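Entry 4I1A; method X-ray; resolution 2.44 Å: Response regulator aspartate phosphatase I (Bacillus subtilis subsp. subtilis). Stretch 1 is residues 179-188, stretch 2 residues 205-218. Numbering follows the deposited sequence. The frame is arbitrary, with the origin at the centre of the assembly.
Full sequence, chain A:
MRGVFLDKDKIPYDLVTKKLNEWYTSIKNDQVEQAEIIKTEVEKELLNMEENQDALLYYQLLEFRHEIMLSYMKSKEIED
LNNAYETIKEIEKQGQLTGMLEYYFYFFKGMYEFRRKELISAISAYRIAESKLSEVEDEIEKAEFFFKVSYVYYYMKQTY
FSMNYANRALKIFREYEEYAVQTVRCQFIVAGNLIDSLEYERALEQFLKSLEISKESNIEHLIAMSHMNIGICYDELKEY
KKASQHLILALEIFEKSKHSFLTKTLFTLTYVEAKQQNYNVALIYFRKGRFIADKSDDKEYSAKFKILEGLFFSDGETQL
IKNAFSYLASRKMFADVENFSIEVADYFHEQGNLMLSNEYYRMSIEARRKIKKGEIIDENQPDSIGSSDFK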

# COMPACT_ATOMS: atom_id res chain seq x y z
N TYR A 179 4.82 -20.31 -12.17
CA TYR A 179 5.18 -19.32 -11.16
C TYR A 179 4.30 -18.06 -11.16
O TYR A 179 4.77 -16.98 -10.80
CB TYR A 179 6.67 -18.97 -11.26
CG TYR A 179 7.56 -20.12 -10.86
CD1 TYR A 179 7.93 -20.31 -9.53
CD2 TYR A 179 8.02 -21.04 -11.81
CE1 TYR A 179 8.74 -21.38 -9.16
CE2 TYR A 179 8.83 -22.10 -11.45
CZ TYR A 179 9.19 -22.26 -10.12
OH TYR A 179 10.00 -23.32 -9.76
N ALA A 180 3.03 -18.22 -11.52
CA ALA A 180 2.05 -17.12 -11.51
C ALA A 180 2.12 -16.25 -10.25
O ALA A 180 2.20 -15.02 -10.35
CB ALA A 180 0.64 -17.68 -11.71
N VAL A 181 2.10 -16.88 -9.08
CA VAL A 181 2.19 -16.19 -7.80
C VAL A 181 3.39 -15.25 -7.73
O VAL A 181 3.26 -14.08 -7.34
CB VAL A 181 2.25 -17.19 -6.62
CG1 VAL A 181 2.52 -16.47 -5.31
CG2 VAL A 181 0.95 -17.99 -6.54
N GLN A 182 4.57 -15.76 -8.10
CA GLN A 182 5.78 -14.95 -8.06
C GLN A 182 5.69 -13.79 -9.05
O GLN A 182 6.14 -12.68 -8.78
CB GLN A 182 7.03 -15.80 -8.34
CG GLN A 182 7.39 -16.77 -7.22
CD GLN A 182 6.55 -18.04 -7.26
OE1 GLN A 182 5.85 -18.31 -8.25
NE2 GLN A 182 6.62 -18.82 -6.20
N THR A 183 5.09 -14.07 -10.21
CA THR A 183 4.88 -13.07 -11.24
C THR A 183 4.01 -11.93 -10.75
O THR A 183 4.38 -10.76 -10.87
CB THR A 183 4.26 -13.69 -12.50
OG1 THR A 183 5.25 -14.48 -13.16
CG2 THR A 183 3.78 -12.61 -13.45
N VAL A 184 2.86 -12.28 -10.17
CA VAL A 184 1.94 -11.29 -9.61
C VAL A 184 2.63 -10.43 -8.54
O VAL A 184 2.51 -9.21 -8.55
CB VAL A 184 0.70 -11.95 -9.00
CG1 VAL A 184 -0.10 -10.93 -8.19
CG2 VAL A 184 -0.16 -12.57 -10.08
N ARG A 185 3.35 -11.09 -7.64
CA ARG A 185 4.03 -10.38 -6.56
C ARG A 185 5.09 -9.40 -7.07
O ARG A 185 5.19 -8.28 -6.57
CB ARG A 185 4.64 -11.36 -5.56
CG ARG A 185 3.60 -12.16 -4.78
CD ARG A 185 4.27 -13.10 -3.80
NE ARG A 185 3.30 -13.89 -3.05
CZ ARG A 185 3.60 -14.98 -2.34
NH1 ARG A 185 4.85 -15.41 -2.29
NH2 ARG A 185 2.64 -15.63 -1.69
N CYS A 186 5.87 -9.83 -8.08
CA CYS A 186 6.85 -8.96 -8.73
C CYS A 186 6.18 -7.72 -9.29
O CYS A 186 6.64 -6.59 -9.07
CB CYS A 186 7.58 -9.68 -9.86
SG CYS A 186 8.84 -10.84 -9.29
N GLN A 187 5.07 -7.93 -9.99
CA GLN A 187 4.25 -6.83 -10.49
C GLN A 187 3.72 -5.91 -9.37
O GLN A 187 3.63 -4.71 -9.57
CB GLN A 187 3.08 -7.37 -11.33
CG GLN A 187 3.49 -8.12 -12.59
CD GLN A 187 2.30 -8.76 -13.29
OE1 GLN A 187 1.32 -9.14 -12.65
NE2 GLN A 187 2.39 -8.88 -14.61
N PHE A 188 3.39 -6.47 -8.21
CA PHE A 188 2.96 -5.63 -7.08
C PHE A 188 4.09 -4.72 -6.66
O PHE A 188 3.86 -3.56 -6.33
CB PHE A 188 2.50 -6.46 -5.85
CG PHE A 188 1.11 -7.04 -5.97
CD1 PHE A 188 0.39 -6.97 -7.16
CD2 PHE A 188 0.52 -7.68 -4.89
CE1 PHE A 188 -0.89 -7.52 -7.28
CE2 PHE A 188 -0.77 -8.24 -4.99
CZ PHE A 188 -1.48 -8.16 -6.19
N GLU A 205 -1.89 0.05 -14.74
CA GLU A 205 -1.61 -0.89 -15.83
C GLU A 205 -1.00 -2.16 -15.26
O GLU A 205 -1.37 -3.26 -15.67
CB GLU A 205 -0.69 -0.29 -16.89
CG GLU A 205 -1.27 0.89 -17.67
CD GLU A 205 -0.18 1.75 -18.31
OE1 GLU A 205 0.94 1.23 -18.55
OE2 GLU A 205 -0.43 2.95 -18.56
N GLN A 206 -0.07 -2.01 -14.33
CA GLN A 206 0.54 -3.18 -13.69
C GLN A 206 -0.50 -4.03 -12.97
O GLN A 206 -0.59 -5.24 -13.20
CB GLN A 206 1.62 -2.76 -12.70
CG GLN A 206 2.93 -2.34 -13.35
CD GLN A 206 3.48 -3.41 -14.27
OE1 GLN A 206 3.59 -4.58 -13.91
NE2 GLN A 206 3.84 -3.00 -15.48
N PHE A 207 -1.28 -3.40 -12.10
CA PHE A 207 -2.29 -4.10 -11.31
C PHE A 207 -3.34 -4.76 -12.21
O PHE A 207 -3.86 -5.82 -11.88
CB PHE A 207 -2.97 -3.16 -10.30
CG PHE A 207 -2.09 -2.80 -9.12
CD1 PHE A 207 -1.46 -3.78 -8.37
CD2 PHE A 207 -1.91 -1.47 -8.75
CE1 PHE A 207 -0.67 -3.45 -7.27
CE2 PHE A 207 -1.11 -1.13 -7.66
CZ PHE A 207 -0.49 -2.12 -6.92
N LEU A 208 -3.66 -4.13 -13.34
CA LEU A 208 -4.61 -4.73 -14.29
C LEU A 208 -4.06 -6.04 -14.87
O LEU A 208 -4.80 -6.99 -15.08
CB LEU A 208 -4.99 -3.77 -15.42
CG LEU A 208 -5.96 -2.66 -15.00
CD1 LEU A 208 -6.09 -1.60 -16.09
CD2 LEU A 208 -7.33 -3.22 -14.63
N LYS A 209 -2.75 -6.08 -15.10
CA LYS A 209 -2.13 -7.30 -15.57
C LYS A 209 -2.20 -8.34 -14.47
O LYS A 209 -2.48 -9.51 -14.72
CB LYS A 209 -0.67 -7.07 -16.00
CG LYS A 209 -0.54 -6.34 -17.33
CD LYS A 209 0.85 -6.54 -17.94
CE LYS A 209 1.94 -5.88 -17.11
NZ LYS A 209 3.31 -6.36 -17.48
N SER A 210 -1.96 -7.91 -13.24
CA SER A 210 -1.99 -8.82 -12.10
C SER A 210 -3.35 -9.50 -11.97
O SER A 210 -3.42 -10.70 -11.71
CB SER A 210 -1.63 -8.07 -10.82
OG SER A 210 -0.33 -7.51 -10.94
N LEU A 211 -4.41 -8.73 -12.16
CA LEU A 211 -5.78 -9.24 -12.09
C LEU A 211 -6.04 -10.32 -13.13
O LEU A 211 -6.68 -11.32 -12.83
CB LEU A 211 -6.79 -8.10 -12.28
CG LEU A 211 -8.27 -8.51 -12.20
CD1 LEU A 211 -8.55 -9.19 -10.87
CD2 LEU A 211 -9.20 -7.32 -12.41
N GLU A 212 -5.53 -10.11 -14.34
CA GLU A 212 -5.71 -11.08 -15.41
C GLU A 212 -5.06 -12.41 -15.03
O GLU A 212 -5.68 -13.46 -15.14
CB GLU A 212 -5.15 -10.55 -16.73
CG GLU A 212 -5.85 -9.30 -17.27
CD GLU A 212 -5.21 -8.78 -18.56
OE1 GLU A 212 -5.05 -9.57 -19.52
OE2 GLU A 212 -4.86 -7.58 -18.61
N ILE A 213 -3.81 -12.34 -14.57
CA ILE A 213 -3.06 -13.54 -14.21
C ILE A 213 -3.67 -14.23 -12.99
O ILE A 213 -3.75 -15.45 -12.93
CB ILE A 213 -1.57 -13.22 -13.94
CG1 ILE A 213 -0.86 -12.84 -15.25
CG2 ILE A 213 -0.86 -14.40 -13.29
CD1 ILE A 213 0.53 -12.27 -15.06
N SER A 214 -4.12 -13.43 -12.02
CA SER A 214 -4.76 -13.98 -10.83
C SER A 214 -6.05 -14.70 -11.19
O SER A 214 -6.48 -15.62 -10.50
CB SER A 214 -5.04 -12.88 -9.82
OG SER A 214 -3.84 -12.24 -9.42
N LYS A 215 -6.67 -14.26 -12.29
CA LYS A 215 -7.93 -14.83 -12.74
C LYS A 215 -7.71 -16.15 -13.47
O LYS A 215 -8.34 -17.15 -13.13
CB LYS A 215 -8.66 -13.86 -13.68
CG LYS A 215 -9.48 -12.80 -12.97
CD LYS A 215 -10.25 -11.96 -13.98
CE LYS A 215 -11.05 -10.87 -13.29
NZ LYS A 215 -11.85 -10.07 -14.26
N GLU A 216 -6.82 -16.14 -14.45
CA GLU A 216 -6.58 -17.31 -15.29
C GLU A 216 -5.83 -18.41 -14.54
O GLU A 216 -5.53 -19.46 -15.12
CB GLU A 216 -5.83 -16.93 -16.57
CG GLU A 216 -6.48 -17.49 -17.85
CD GLU A 216 -5.51 -18.25 -18.74
OE1 GLU A 216 -4.27 -18.12 -18.56
OE2 GLU A 216 -5.98 -18.99 -19.63
N SER A 217 -5.55 -18.18 -13.27
CA SER A 217 -4.84 -19.15 -12.45
C SER A 217 -5.62 -19.42 -11.16
O SER A 217 -5.16 -20.16 -10.29
CB SER A 217 -3.43 -18.67 -12.13
OG SER A 217 -2.68 -19.67 -11.46
N ASN A 218 -6.78 -18.79 -11.05
CA ASN A 218 -7.68 -18.98 -9.91
C ASN A 218 -7.07 -18.81 -8.51
O ASN A 218 -7.46 -19.50 -7.56
CB ASN A 218 -8.40 -20.32 -10.02
CG ASN A 218 -9.62 -20.25 -10.92
OD1 ASN A 218 -10.65 -19.69 -10.54
ND2 ASN A 218 -9.51 -20.81 -12.12

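The two helices, 180-188 and 205-215, pack nearly antiparallel: their N-to-C directions differ by 165° and their axes approach to 9.2 Å; the two stretches together bury 517 Å², both sides summed. The CA register confirms the opposed run, from Ala180 beside Ile213 (6.8 Å between CA atoms) through Val184 beside Ser210 (5.3 Å) to Gln187 beside Gln206 (6.1 Å).

Tyr179 occupies the N-cap position and does not touch the partner. Contact begins at Ala180, whose CA-to-CB bond points toward stretch 2. Its CB lies 3.9 Å from Ile213 CG2 and equally 3.9 Å from Ser217 OG, so this small methyl reaches both the last turns of the second helix and the loop after it. Val181 points away and adds nothing.

One turn on, Thr183 directs its CB toward the partner and presents a methyl, with CG2 3.6 Å from Ile213 CD1. Its hydroxyl is occupied within its own stretch, where OG1 makes a weak hydrogen bond to Tyr179 O (3.5 Å). Val184 stands sideways with chi1 in t; its CG2 is 3.8 Å from Ile213 CG2 and 3.8 Å from Ser214 OG. That serine hydroxyl donates to Ser210 O (2.8 Å from OG), which satisfies it inside its own helix beside an apolar neighbour. Ile213 is thus a knob in the hole formed by Ala180, Thr183, Val184 and Gln187, its branched chain meeting Ala180 and Val184 through CG2 and Thr183 through CD1.

The reciprocal knob is Gln187, which has 105 Å² covered by stretch 2, more than any other residue here. With chi1 m and chi2 t, its extended chain sits among Gln206, Lys209, Ser210 and Ile213. The aliphatic part packs, CG lying 3.8 Å from Gln206 OE1, while NE2 comes within 3.8 Å of Lys209 CB and 3.9 Å of Ile213 CD1. Gln187 OE1 is 2.9 Å from Ser210 OG, but Ser210 OG also lies 3.2 Å from Gln206 O, and the geometry does not settle which acceptor takes its proton. A small serine suits this place, where the two CA traces run close.

Phe188 closes the interface. Its CB leaves sideways, yet the ring end comes nearer, as does that of Phe207. The rings form an offset edge-to-face pair, centroids 5.6 Å apart and planes at 63°, with the edge of Phe207 toward the face of Phe188; Phe188 CD1 and Phe207 CE1 are 3.7 Å apart. At the Phe188 ring edge, CE1 lies 3.7 Å from Ser210 CB.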